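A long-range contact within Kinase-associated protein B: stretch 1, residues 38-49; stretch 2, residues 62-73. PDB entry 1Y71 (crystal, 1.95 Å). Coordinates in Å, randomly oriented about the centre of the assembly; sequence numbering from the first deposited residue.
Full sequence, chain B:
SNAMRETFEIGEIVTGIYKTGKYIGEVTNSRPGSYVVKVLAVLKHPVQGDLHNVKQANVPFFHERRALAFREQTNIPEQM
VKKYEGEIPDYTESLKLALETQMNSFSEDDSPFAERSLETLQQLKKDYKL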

# COMPACT_ATOMS: atom_id res chain seq x y z
N LYS B 38 -0.73 8.13 9.78
CA LYS B 38 0.15 6.97 9.76
C LYS B 38 0.65 6.77 8.34
O LYS B 38 -0.13 6.48 7.42
CB LYS B 38 -0.59 5.73 10.28
CG LYS B 38 0.23 4.43 10.41
CD LYS B 38 -0.70 3.18 10.31
CE LYS B 38 -1.38 2.74 11.60
NZ LYS B 38 -2.53 1.75 11.31
N VAL B 39 1.96 6.88 8.17
CA VAL B 39 2.59 6.83 6.84
C VAL B 39 2.54 5.41 6.27
O VAL B 39 2.95 4.43 6.93
CB VAL B 39 4.05 7.36 6.88
CG1 VAL B 39 4.77 7.14 5.54
CG2 VAL B 39 4.08 8.80 7.26
N LEU B 40 2.04 5.29 5.05
CA LEU B 40 2.02 3.99 4.36
C LEU B 40 2.91 3.89 3.12
O LEU B 40 3.35 2.79 2.74
CB LEU B 40 0.58 3.62 3.98
CG LEU B 40 -0.39 3.51 5.15
CD1 LEU B 40 -1.84 3.39 4.64
CD2 LEU B 40 -0.05 2.36 6.16
N ALA B 41 3.12 5.03 2.45
CA ALA B 41 3.91 5.07 1.24
C ALA B 41 4.47 6.46 1.03
O ALA B 41 3.94 7.43 1.58
CB ALA B 41 3.08 4.65 0.04
N VAL B 42 5.54 6.53 0.24
CA VAL B 42 6.18 7.79 -0.13
C VAL B 42 5.87 8.18 -1.58
O VAL B 42 6.10 7.40 -2.49
CB VAL B 42 7.71 7.75 0.05
CG1 VAL B 42 8.33 9.18 -0.18
CG2 VAL B 42 8.08 7.20 1.44
N LEU B 43 5.35 9.39 -1.78
CA LEU B 43 5.13 9.96 -3.12
C LEU B 43 6.24 10.92 -3.53
O LEU B 43 6.61 11.00 -4.72
CB LEU B 43 3.78 10.71 -3.20
CG LEU B 43 2.49 9.90 -3.20
CD1 LEU B 43 1.28 10.85 -3.14
CD2 LEU B 43 2.39 8.93 -4.38
N LYS B 44 6.75 11.68 -2.57
CA LYS B 44 7.84 12.61 -2.87
C LYS B 44 8.81 12.62 -1.72
O LYS B 44 8.41 12.79 -0.56
CB LYS B 44 7.30 14.03 -3.14
CG LYS B 44 8.43 15.08 -3.29
CD LYS B 44 7.83 16.47 -3.25
CE LYS B 44 8.84 17.51 -3.70
NZ LYS B 44 9.35 18.33 -2.57
N HIS B 45 10.07 12.35 -2.04
CA HIS B 45 11.14 12.36 -1.05
C HIS B 45 11.46 13.81 -0.72
O HIS B 45 11.43 14.67 -1.62
CB HIS B 45 12.36 11.55 -1.52
CG HIS B 45 13.33 11.22 -0.43
ND1 HIS B 45 14.29 12.11 -0.00
CD2 HIS B 45 13.46 10.12 0.35
CE1 HIS B 45 15.00 11.56 0.97
NE2 HIS B 45 14.51 10.36 1.21
N PRO B 46 11.67 14.11 0.57
CA PRO B 46 11.88 15.51 0.95
C PRO B 46 13.17 16.13 0.39
O PRO B 46 14.15 15.42 0.08
CB PRO B 46 12.00 15.46 2.47
CG PRO B 46 12.42 14.03 2.76
CD PRO B 46 11.63 13.24 1.77
N VAL B 47 13.13 17.45 0.30
CA VAL B 47 14.25 18.24 -0.18
C VAL B 47 15.36 18.16 0.86
O VAL B 47 15.09 18.07 2.06
CB VAL B 47 13.80 19.71 -0.42
CG1 VAL B 47 14.87 20.50 -1.15
CG2 VAL B 47 12.62 19.72 -1.32
N GLN B 48 16.61 18.19 0.41
CA GLN B 48 17.76 18.13 1.32
C GLN B 48 18.30 19.52 1.64
O GLN B 48 18.03 20.49 0.93
CB GLN B 48 18.87 17.28 0.69
CG GLN B 48 18.40 15.88 0.29
CD GLN B 48 17.79 15.12 1.45
OE1 GLN B 48 16.58 14.90 1.50
NE2 GLN B 48 18.63 14.71 2.38
N GLY B 49 19.06 19.61 2.73
CA GLY B 49 19.77 20.84 3.10
C GLY B 49 19.10 21.51 4.28
O GLY B 49 17.96 21.15 4.62
N PHE B 62 25.06 21.53 5.34
CA PHE B 62 24.17 20.72 4.51
C PHE B 62 23.99 19.32 5.11
O PHE B 62 24.88 18.46 4.96
CB PHE B 62 24.70 20.64 3.07
CG PHE B 62 23.64 20.36 2.03
CD1 PHE B 62 23.12 21.41 1.25
CD2 PHE B 62 23.18 19.06 1.81
CE1 PHE B 62 22.16 21.15 0.28
CE2 PHE B 62 22.21 18.81 0.85
CZ PHE B 62 21.70 19.86 0.08
N HIS B 63 22.85 19.09 5.76
CA HIS B 63 22.55 17.80 6.37
C HIS B 63 21.50 17.02 5.58
O HIS B 63 20.77 17.58 4.77
CB HIS B 63 22.09 17.98 7.83
CG HIS B 63 20.77 18.67 7.98
ND1 HIS B 63 19.59 18.15 7.48
CD2 HIS B 63 20.44 19.84 8.57
CE1 HIS B 63 18.60 18.97 7.77
NE2 HIS B 63 19.09 20.01 8.43
N GLU B 64 21.44 15.72 5.82
CA GLU B 64 20.44 14.91 5.19
C GLU B 64 19.09 15.07 5.86
O GLU B 64 18.98 15.48 7.02
CB GLU B 64 20.87 13.45 5.15
CG GLU B 64 20.93 12.77 6.48
CD GLU B 64 21.27 11.31 6.35
OE1 GLU B 64 20.75 10.51 7.16
OE2 GLU B 64 22.06 10.97 5.42
N ARG B 65 18.05 14.75 5.10
CA ARG B 65 16.69 14.79 5.60
C ARG B 65 16.04 13.50 5.15
O ARG B 65 15.83 13.29 3.96
CB ARG B 65 15.97 16.02 5.04
CG ARG B 65 14.44 16.03 5.25
CD ARG B 65 13.87 17.43 5.08
NE ARG B 65 14.46 18.39 6.02
CZ ARG B 65 15.43 19.26 5.73
NH1 ARG B 65 15.95 19.32 4.50
NH2 ARG B 65 15.87 20.09 6.68
N ARG B 66 15.76 12.61 6.11
CA ARG B 66 15.08 11.33 5.83
C ARG B 66 13.56 11.46 5.59
O ARG B 66 12.90 12.27 6.23
CB ARG B 66 15.30 10.33 6.99
CG ARG B 66 16.65 9.68 7.06
CD ARG B 66 16.74 8.75 8.30
NE ARG B 66 17.82 7.79 8.10
CZ ARG B 66 17.68 6.47 8.04
NH1 ARG B 66 16.50 5.89 8.19
NH2 ARG B 66 18.76 5.73 7.84
N ALA B 67 13.01 10.63 4.70
CA ALA B 67 11.57 10.43 4.60
C ALA B 67 10.99 9.92 5.91
O ALA B 67 11.70 9.27 6.70
CB ALA B 67 11.23 9.43 3.45
N LEU B 68 9.72 10.20 6.17
CA LEU B 68 9.03 9.53 7.25
C LEU B 68 9.07 8.01 7.03
O LEU B 68 9.01 7.52 5.87
CB LEU B 68 7.59 10.01 7.35
CG LEU B 68 7.42 11.51 7.61
CD1 LEU B 68 5.93 11.90 7.52
CD2 LEU B 68 8.06 11.89 8.98
N ALA B 69 9.16 7.27 8.12
CA ALA B 69 9.30 5.81 8.07
C ALA B 69 7.94 5.15 7.92
O ALA B 69 6.93 5.77 8.20
CB ALA B 69 10.01 5.30 9.32
N PHE B 70 7.94 3.87 7.51
CA PHE B 70 6.71 3.10 7.38
C PHE B 70 5.96 3.02 8.71
O PHE B 70 6.53 2.66 9.76
CB PHE B 70 7.00 1.68 6.77
CG PHE B 70 5.77 0.86 6.62
CD1 PHE B 70 4.71 1.31 5.84
CD2 PHE B 70 5.62 -0.34 7.33
CE1 PHE B 70 3.52 0.56 5.71
CE2 PHE B 70 4.45 -1.08 7.20
CZ PHE B 70 3.40 -0.62 6.41
N ARG B 71 4.70 3.42 8.68
CA ARG B 71 3.85 3.46 9.88
C ARG B 71 4.25 4.52 10.91
O ARG B 71 3.64 4.57 11.98
CB ARG B 71 3.70 2.09 10.55
CG ARG B 71 3.20 1.04 9.60
CD ARG B 71 2.74 -0.24 10.28
NE ARG B 71 3.81 -0.88 11.03
CZ ARG B 71 3.99 -0.78 12.35
NH1 ARG B 71 3.17 -0.02 13.11
NH2 ARG B 71 5.00 -1.42 12.93
N GLU B 72 5.23 5.38 10.58
CA GLU B 72 5.50 6.55 11.42
C GLU B 72 4.20 7.37 11.52
O GLU B 72 3.47 7.46 10.55
CB GLU B 72 6.63 7.39 10.84
CG GLU B 72 7.04 8.61 11.72
CD GLU B 72 8.50 9.10 11.51
OE1 GLU B 72 9.26 8.60 10.64
OE2 GLU B 72 8.90 10.00 12.27
N GLN B 73 3.87 7.90 12.69
CA GLN B 73 2.66 8.72 12.81
C GLN B 73 3.13 10.14 13.07
O GLN B 73 3.98 10.39 13.95
CB GLN B 73 1.68 8.21 13.88
CG GLN B 73 1.34 6.71 13.74
CD GLN B 73 -0.01 6.28 14.32
OE1 GLN B 73 -0.57 6.89 15.23
NE2 GLN B 73 -0.52 5.19 13.79

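The two stretches run antiparallel, from Lys38 beside Gln73 to Gly49 beside Phe62, and bury 927 Å² between them. Lys38 and Gln73 form a non-hydrogen-bonded antiparallel bridge pair, with CA atoms 4.3 Å apart.

Backbone hydrogen bonds cluster at Val39. Val39 N donates to Glu72 O at 2.9 Å, and Arg71 N donates to Val39 O at 2.7 Å. A type II turn from Ala69 to Glu72 presents both partners. It is closed by Glu72 N to Ala69 O at 3.0 Å, and Glu72 OE1 accepts from Ala69 N at 2.9 Å. At the other end, Gly49 N makes a weak bond to His63 O at 3.3 Å.

Arg65 supplies the main side-chain bonds. Its guanidinium meets backbone carbonyls near its own plane, where its N-H groups point. NH1 of Arg65 donates to Val47 O at 2.9 Å and to Gly49 O at 2.7 Å. Arg65 NH2 adds a weak bond to Gly49 O at 3.1 Å.

Apolar contacts lie mostly toward the Lys38–Gln73 end, with Pro46 and Ala67 further along. Val39 CG2 lies 3.6 Å from Leu68 CD1, and Leu40 CD2 lies 4.0 Å from Phe70 CE1. Pro46 CD approaches Ala67 CB at 4.2 Å. These carbon surfaces pack by van der Waals contact, which shields them from solvent.

Gly49 CA sits over the Phe62 ring face, a CH-pi contact. A CB on Gly49 would clash with Phe62 CE1.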